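Side-chain contacts in KmHsv2 (PDB 3VU4), which probably binds phosphoinositides on membranes, as a seven-bladed beta-propeller protein of the PROPPIN family related to the autophagy protein Atg18: residues H68-V73 with L108-I113; F75-G78 with V83-W86. All coordinates share one frame; numbering follows the deposited sequence.

Contact 1 of 2, residues H68-V73 with L108-I113; sequences HRTNYV and LSREFI. With SO4 (sulfate ion), chain I.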
ATOM      1  N   HIS A  68       7.163  -0.890  12.277  1.00 55.19           N
ATOM      2  CA  HIS A  68       7.797  -2.201  12.195  1.00 56.74           C
ATOM      3  C   HIS A  68       7.152  -3.173  13.175  1.00 57.37           C
ATOM      4  O   HIS A  68       5.963  -3.482  13.058  1.00 58.18           O
ATOM      5  CB  HIS A  68       9.291  -2.066  12.475  1.00 57.74           C
ATOM      6  CG  HIS A  68       9.987  -1.152  11.517  1.00 60.15           C
ATOM      7  ND1 HIS A  68       9.943  -1.344  10.154  1.00 60.62           N
ATOM      8  CD2 HIS A  68      10.707  -0.025  11.718  1.00 61.56           C
ATOM      9  CE1 HIS A  68      10.606  -0.372   9.555  1.00 61.03           C
ATOM     10  NE2 HIS A  68      11.079   0.442  10.478  1.00 61.34           N
ATOM     11  N   ARG A  69       7.934  -3.656  14.132  1.00 56.10           N
ATOM     12  CA  ARG A  69       7.414  -4.577  15.128  1.00 55.86           C
ATOM     13  C   ARG A  69       7.739  -4.055  16.516  1.00 55.93           C
ATOM     14  O   ARG A  69       7.723  -4.806  17.492  1.00 55.83           O
ATOM     15  CB  ARG A  69       8.010  -5.970  14.930  1.00 56.44           C
ATOM     16  CG  ARG A  69       7.304  -6.799  13.861  1.00 56.65           C
ATOM     17  CD  ARG A  69       8.023  -8.122  13.619  1.00 57.28           C
ATOM     18  NE  ARG A  69       7.235  -9.055  12.815  1.00 57.32           N
ATOM     19  CZ  ARG A  69       6.084  -9.599  13.208  1.00 58.39           C
ATOM     20  NH1 ARG A  69       5.572  -9.305  14.399  1.00 56.04           N
ATOM     21  NH2 ARG A  69       5.444 -10.447  12.412  1.00 58.05           N
ATOM     22  N   THR A  70       8.020  -2.758  16.592  1.00 55.80           N
ATOM     23  CA  THR A  70       8.360  -2.107  17.850  1.00 56.43           C
ATOM     24  C   THR A  70       7.153  -1.959  18.773  1.00 58.88           C
ATOM     25  O   THR A  70       6.073  -2.487  18.502  1.00 59.99           O
ATOM     26  CB  THR A  70       8.939  -0.717  17.602  1.00 54.98           C
ATOM     27  OG1 THR A  70       7.882   0.187  17.257  1.00 54.98           O
ATOM     28  CG2 THR A  70       9.946  -0.767  16.467  1.00 52.92           C
ATOM     29  N   ASN A  71       7.340  -1.227  19.866  1.00 61.15           N
ATOM     30  CA  ASN A  71       6.270  -1.011  20.828  1.00 62.29           C
ATOM     31  C   ASN A  71       5.607   0.329  20.550  1.00 61.90           C
ATOM     32  O   ASN A  71       4.811   0.813  21.346  1.00 61.12           O
ATOM     33  CB  ASN A  71       6.836  -1.016  22.247  1.00 66.15           C
ATOM     34  CG  ASN A  71       7.871  -2.108  22.456  1.00 71.46           C
ATOM     35  OD1 ASN A  71       7.659  -3.265  22.075  1.00 74.01           O
ATOM     36  ND2 ASN A  71       9.000  -1.747  23.070  1.00 72.83           N
ATOM     37  N   TYR A  72       5.937   0.930  19.412  1.00 61.03           N
ATOM     38  CA  TYR A  72       5.367   2.223  19.072  1.00 61.72           C
ATOM     39  C   TYR A  72       4.282   2.178  18.010  1.00 60.09           C
ATOM     40  O   TYR A  72       4.363   1.433  17.034  1.00 60.92           O
ATOM     41  CB  TYR A  72       6.468   3.182  18.622  1.00 64.52           C
ATOM     42  CG  TYR A  72       7.468   3.495  19.704  1.00 68.54           C
ATOM     43  CD1 TYR A  72       7.082   4.165  20.869  1.00 68.90           C
ATOM     44  CD2 TYR A  72       8.808   3.118  19.573  1.00 69.56           C
ATOM     45  CE1 TYR A  72       8.007   4.453  21.876  1.00 70.38           C
ATOM     46  CE2 TYR A  72       9.739   3.399  20.572  1.00 70.77           C
ATOM     47  CZ  TYR A  72       9.334   4.065  21.720  1.00 70.33           C
ATOM     48  OH  TYR A  72      10.257   4.344  22.702  1.00 71.36           O
ATOM     49  N   VAL A  73       3.259   2.993  18.221  1.00 57.04           N
ATOM     50  CA  VAL A  73       2.150   3.101  17.300  1.00 55.73           C
ATOM     51  C   VAL A  73       1.791   4.577  17.292  1.00 55.07           C
ATOM     52  O   VAL A  73       2.147   5.309  18.210  1.00 55.98           O
ATOM     53  CB  VAL A  73       0.930   2.280  17.777  1.00 55.81           C
ATOM     54  CG1 VAL A  73       1.290   0.813  17.875  1.00 55.14           C
ATOM     55  CG2 VAL A  73       0.460   2.783  19.122  1.00 57.52           C
ATOM     56  N   LEU A 108       5.452   6.304   9.119  1.00 47.70           N
ATOM     57  CA  LEU A 108       6.453   6.178  10.173  1.00 49.91           C
ATOM     58  C   LEU A 108       7.686   5.373   9.759  1.00 52.44           C
ATOM     59  O   LEU A 108       7.588   4.389   9.025  1.00 52.28           O
ATOM     60  CB  LEU A 108       5.831   5.502  11.398  1.00 49.18           C
ATOM     61  CG  LEU A 108       4.579   6.116  12.024  1.00 49.13           C
ATOM     62  CD1 LEU A 108       3.928   5.102  12.951  1.00 47.89           C
ATOM     63  CD2 LEU A 108       4.946   7.379  12.773  1.00 49.07           C
ATOM     64  N   SER A 109       8.849   5.805  10.241  1.00 55.52           N
ATOM     65  CA  SER A 109      10.114   5.119   9.994  1.00 58.55           C
ATOM     66  C   SER A 109      10.922   5.344  11.268  1.00 61.47           C
ATOM     67  O   SER A 109      10.586   6.231  12.052  1.00 62.89           O
ATOM     68  CB  SER A 109      10.842   5.697   8.777  1.00 57.56           C
ATOM     69  OG  SER A 109      11.423   6.954   9.051  1.00 59.27           O
ATOM     70  N   ARG A 110      11.966   4.552  11.496  1.00 64.20           N
ATOM     71  CA  ARG A 110      12.759   4.719  12.714  1.00 66.97           C
ATOM     72  C   ARG A 110      13.360   6.122  12.788  1.00 67.27           C
ATOM     73  O   ARG A 110      13.830   6.549  13.839  1.00 67.70           O
ATOM     74  CB  ARG A 110      13.882   3.671  12.779  1.00 69.50           C
ATOM     75  CG  ARG A 110      13.411   2.213  12.842  1.00 72.70           C
ATOM     76  CD  ARG A 110      14.591   1.235  12.738  1.00 73.53           C
ATOM     77  NE  ARG A 110      14.171  -0.162  12.612  1.00 73.52           N
ATOM     78  CZ  ARG A 110      13.645  -0.887  13.596  1.00 74.44           C
ATOM     79  NH1 ARG A 110      13.467  -0.351  14.799  1.00 74.87           N
ATOM     80  NH2 ARG A 110      13.293  -2.150  13.378  1.00 73.25           N
ATOM     81  N   GLU A 111      13.313   6.846  11.675  1.00 67.10           N
ATOM     82  CA  GLU A 111      13.877   8.188  11.608  1.00 67.13           C
ATOM     83  C   GLU A 111      12.860   9.320  11.539  1.00 66.16           C
ATOM     84  O   GLU A 111      12.991  10.328  12.237  1.00 66.07           O
ATOM     85  CB  GLU A 111      14.763   8.308  10.376  1.00 69.77           C
ATOM     86  CG  GLU A 111      15.546   7.068  10.034  1.00 73.46           C
ATOM     87  CD  GLU A 111      17.027   7.284  10.200  1.00 75.60           C
ATOM     88  OE1 GLU A 111      17.489   7.293  11.363  1.00 76.61           O
ATOM     89  OE2 GLU A 111      17.720   7.460   9.169  1.00 76.86           O
ATOM     90  N   PHE A 112      11.856   9.152  10.683  1.00 63.93           N
ATOM     91  CA  PHE A 112      10.857  10.190  10.466  1.00 61.57           C
ATOM     92  C   PHE A 112       9.405   9.839  10.757  1.00 58.85           C
ATOM     93  O   PHE A 112       9.040   8.675  10.931  1.00 58.70           O
ATOM     94  CB  PHE A 112      10.930  10.646   9.015  1.00 62.17           C
ATOM     95  CG  PHE A 112      12.316  10.710   8.476  1.00 64.43           C
ATOM     96  CD1 PHE A 112      13.103  11.833   8.681  1.00 65.04           C
ATOM     97  CD2 PHE A 112      12.842   9.639   7.762  1.00 65.79           C
ATOM     98  CE1 PHE A 112      14.398  11.893   8.180  1.00 65.85           C
ATOM     99  CE2 PHE A 112      14.135   9.688   7.256  1.00 67.22           C
ATOM    100  CZ  PHE A 112      14.916  10.819   7.466  1.00 66.63           C
ATOM    101  N   ILE A 113       8.591  10.891  10.799  1.00 54.26           N
ATOM    102  CA  ILE A 113       7.155  10.794  10.989  1.00 50.09           C
ATOM    103  C   ILE A 113       6.596  11.720   9.914  1.00 48.99           C
ATOM    104  O   ILE A 113       6.628  12.938  10.070  1.00 49.09           O
ATOM    105  CB  ILE A 113       6.694  11.317  12.361  1.00 47.56           C
ATOM    106  CG1 ILE A 113       7.322  10.494  13.483  1.00 46.93           C
ATOM    107  CG2 ILE A 113       5.178  11.226  12.457  1.00 44.78           C
ATOM    108  CD1 ILE A 113       6.864  10.905  14.876  1.00 44.09           C
TER
HETATM  109  S   SO4 I 407      13.630   2.719   8.845  0.50 65.05           S
HETATM  110  O1  SO4 I 407      14.625   2.691   9.933  0.50 64.30           O
HETATM  111  O2  SO4 I 407      13.777   1.509   8.015  0.50 65.47           O
HETATM  112  O3  SO4 I 407      12.274   2.748   9.413  0.50 64.61           O
HETATM  113  O4  SO4 I 407      13.845   3.921   8.018  0.50 64.68           O

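Contact 2 of 2, residues F75-G78 with V83-W86; sequences FVTG and VHIW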
ATOM      1  N   PHE A  75      -1.525   7.356  16.413  1.00 52.71           N
ATOM      2  CA  PHE A  75      -2.958   7.428  16.166  1.00 52.49           C
ATOM      3  C   PHE A  75      -3.546   8.820  16.339  1.00 53.31           C
ATOM      4  O   PHE A  75      -2.932   9.704  16.937  1.00 53.18           O
ATOM      5  CB  PHE A  75      -3.711   6.421  17.047  1.00 53.07           C
ATOM      6  CG  PHE A  75      -3.443   6.560  18.519  1.00 52.19           C
ATOM      7  CD1 PHE A  75      -3.840   7.699  19.212  1.00 50.96           C
ATOM      8  CD2 PHE A  75      -2.823   5.529  19.224  1.00 52.93           C
ATOM      9  CE1 PHE A  75      -3.627   7.806  20.586  1.00 50.46           C
ATOM     10  CE2 PHE A  75      -2.605   5.626  20.601  1.00 50.86           C
ATOM     11  CZ  PHE A  75      -3.009   6.763  21.281  1.00 49.87           C
ATOM     12  N   VAL A  76      -4.729   9.006  15.766  1.00 53.78           N
ATOM     13  CA  VAL A  76      -5.455  10.262  15.844  1.00 55.11           C
ATOM     14  C   VAL A  76      -6.761   9.882  16.518  1.00 58.31           C
ATOM     15  O   VAL A  76      -7.310   8.814  16.248  1.00 60.12           O
ATOM     16  CB  VAL A  76      -5.759  10.834  14.443  1.00 53.77           C
ATOM     17  CG1 VAL A  76      -6.626  12.079  14.556  1.00 52.82           C
ATOM     18  CG2 VAL A  76      -4.469  11.165  13.729  1.00 53.00           C
ATOM     19  N   THR A  77      -7.257  10.740  17.401  1.00 60.79           N
ATOM     20  CA  THR A  77      -8.498  10.443  18.104  1.00 61.64           C
ATOM     21  C   THR A  77      -9.582  11.447  17.748  1.00 62.63           C
ATOM     22  O   THR A  77      -9.876  11.660  16.567  1.00 62.21           O
ATOM     23  CB  THR A  77      -8.280  10.458  19.623  1.00 61.28           C
ATOM     24  OG1 THR A  77      -7.865  11.768  20.027  1.00 63.81           O
ATOM     25  CG2 THR A  77      -7.209   9.447  20.018  1.00 60.02           C
ATOM     26  N   GLY A  78     -10.177  12.056  18.770  1.00 63.62           N
ATOM     27  CA  GLY A  78     -11.228  13.026  18.540  1.00 63.82           C
ATOM     28  C   GLY A  78     -10.669  14.213  17.793  1.00 64.39           C
ATOM     29  O   GLY A  78     -11.156  14.576  16.718  1.00 64.24           O
ATOM     30  N   VAL A  83      -1.479  14.002  16.326  1.00 54.24           N
ATOM     31  CA  VAL A  83      -0.966  12.657  16.103  1.00 54.57           C
ATOM     32  C   VAL A  83      -0.226  12.188  17.352  1.00 55.85           C
ATOM     33  O   VAL A  83       0.794  12.761  17.736  1.00 56.59           O
ATOM     34  CB  VAL A  83      -0.002  12.617  14.900  1.00 53.99           C
ATOM     35  CG1 VAL A  83       0.647  11.247  14.800  1.00 54.19           C
ATOM     36  CG2 VAL A  83      -0.756  12.947  13.617  1.00 54.24           C
ATOM     37  N   HIS A  84      -0.740  11.141  17.981  1.00 56.01           N
ATOM     38  CA  HIS A  84      -0.134  10.617  19.192  1.00 55.62           C
ATOM     39  C   HIS A  84       0.852   9.495  18.927  1.00 56.72           C
ATOM     40  O   HIS A  84       0.505   8.503  18.291  1.00 56.33           O
ATOM     41  CB  HIS A  84      -1.206  10.064  20.131  1.00 55.55           C
ATOM     42  CG  HIS A  84      -2.214  11.072  20.581  1.00 56.91           C
ATOM     43  ND1 HIS A  84      -2.324  11.475  21.895  1.00 57.83           N
ATOM     44  CD2 HIS A  84      -3.199  11.712  19.908  1.00 57.82           C
ATOM     45  CE1 HIS A  84      -3.335  12.316  22.012  1.00 57.92           C
ATOM     46  NE2 HIS A  84      -3.883  12.476  20.821  1.00 59.00           N
ATOM     47  N   ILE A  85       2.080   9.649  19.408  1.00 57.29           N
ATOM     48  CA  ILE A  85       3.057   8.580  19.277  1.00 58.59           C
ATOM     49  C   ILE A  85       2.860   7.878  20.615  1.00 60.30           C
ATOM     50  O   ILE A  85       3.081   8.476  21.661  1.00 60.63           O
ATOM     51  CB  ILE A  85       4.486   9.115  19.172  1.00 57.69           C
ATOM     52  CG1 ILE A  85       4.572  10.138  18.037  1.00 57.44           C
ATOM     53  CG2 ILE A  85       5.449   7.961  18.910  1.00 57.13           C
ATOM     54  CD1 ILE A  85       4.214   9.584  16.678  1.00 56.57           C
ATOM     55  N   TRP A  86       2.423   6.623  20.578  1.00 62.60           N
ATOM     56  CA  TRP A  86       2.132   5.864  21.794  1.00 64.11           C
ATOM     57  C   TRP A  86       2.999   4.628  21.991  1.00 65.99           C
ATOM     58  O   TRP A  86       3.424   3.995  21.026  1.00 66.54           O
ATOM     59  CB  TRP A  86       0.644   5.491  21.773  1.00 63.07           C
ATOM     60  CG  TRP A  86       0.163   4.499  22.789  1.00 62.87           C
ATOM     61  CD1 TRP A  86       0.305   3.138  22.746  1.00 63.52           C
ATOM     62  CD2 TRP A  86      -0.650   4.781  23.934  1.00 62.50           C
ATOM     63  NE1 TRP A  86      -0.379   2.555  23.791  1.00 63.25           N
ATOM     64  CE2 TRP A  86      -0.970   3.541  24.536  1.00 63.00           C
ATOM     65  CE3 TRP A  86      -1.136   5.960  24.513  1.00 62.92           C
ATOM     66  CZ2 TRP A  86      -1.766   3.451  25.684  1.00 63.52           C
ATOM     67  CZ3 TRP A  86      -1.926   5.869  25.656  1.00 63.71           C
ATOM     68  CH2 TRP A  86      -2.230   4.621  26.230  1.00 63.56           C
TER

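Contact 1 of 2, residues H68-V73 with L108-I113
The His68 imidazole and the Arg110 guanidinium lie nearly parallel, their planes 19° apart. CD2 of the ring sits over one face of the guanidinium, displaced toward its rim and 3.6 Å from Arg110 NE. A sulfate, probably from the crystallisation liquor, places its O3 at the imidazole edge, 2.8 Å from His68 NE2 and hydrogen-bonded to it. Its O1 lies near the guanidinium plane at the edge of that group, beside the side-chain carbons of Arg110, but the anion is held through the backbone of this residue: O3 also accepts from Arg110 N at 2.8 Å, nearly straight at 165°, and this one oxygen therefore joins the two segments. Arg110 reaches the ring because CG stands beside the backbone N, opposite the carbonyl carbon (chi1 -62°), and the chain then runs extended to NE. Past the imidazole, Arg110 NH1 meets the methyl CG2 of Thr70 at 3.9 Å. The hydroxyl of Thr70 is engaged within its own loop: OG1 accepts from Tyr72 N in an ST turn and also bonds to Leu67 O. In the other segment, Ser109 OG accepts from Phe112 N at 2.8 Å, an ST motif that shapes the turn presenting Arg110 N. The backbone N and O of His68 are hydrogen-bonded to the side chains of Gln29 and Asn28, tying this surface site to the preceding blade. With no direct hydrogen bond between the segments, the anion is the polar bridge, and it would probably offset the positive charge of Arg110.

Contact 2 of 2, residues F75-G78 with V83-W86
Phe75 fits its ring between His84 and Trp86, meeting each through a different ring carbon. CE1 lies 3.3 Å from His84 CB, while CE2 meets Trp86 CB at 3.5 Å. The phenyl and imidazole planes are close to parallel, 26° apart, but offset so that little of one ring lies over the other, with centroids 5.3 Å from each other. Against the five-membered ring of Trp86 the phenyl is oblique, at 49°. Phe75 adopts the rotamer with CG between its backbone N and carbonyl carbon (chi1 55°), which swings the ring across toward the neighbouring strand and lays one face over His84 O.

Beneath the aromatic cluster, Phe75 and His84 form an antiparallel hydrogen-bonded pair: Phe75 N donates to His84 O at 3.0 Å, and His84 N to Phe75 O at 2.8 Å. These bonds belong to the beta hairpin of strands 72-76 and 82-87, the two inner strands of a four-stranded propeller blade. On the reverse face of the sheet from the aromatics, Val76 CG2 and Val83 CG2 touch at 4.1 Å. An alanine in place of Phe75 would keep the backbone pair but would probably open a gap between His84 and Trp86, leaving the indole freer to turn.

Farther out, a hydrogen bond from His84 ND1 to Asp93 OD2, on the blade's outermost strand 92-98, restrains the rotation of the imidazole. Met58 packs against both Phe75 and Trp86, with Leu61 also against Phe75 and Lys91 against Trp86. On the face that carries Val76 and Val83, Val83 packs against Val103 and Leu106 of strand 103-108 in the following blade.

How the contacts relate
From the N terminus, the chain first supplies His68-Val73, the loop and strand start that will form half of contact 1. It continues along strand 72-76, turns, and comes back along 82-87, where contact 2 closes a short hairpin. Strands 92-98 and 103-108 follow before residues 108-113 return to close the much larger loop of contact 1, inside which contact 2 is nested. Contact 2 thus holds together one blade, whereas contact 1 joins that blade to the next. Their centres are about 14 Å apart, and strand 72-76 belongs to both. A probable hydrogen bond between Val73 O and Trp86 N links them, as does Ile113 packing on Ile85 between blades.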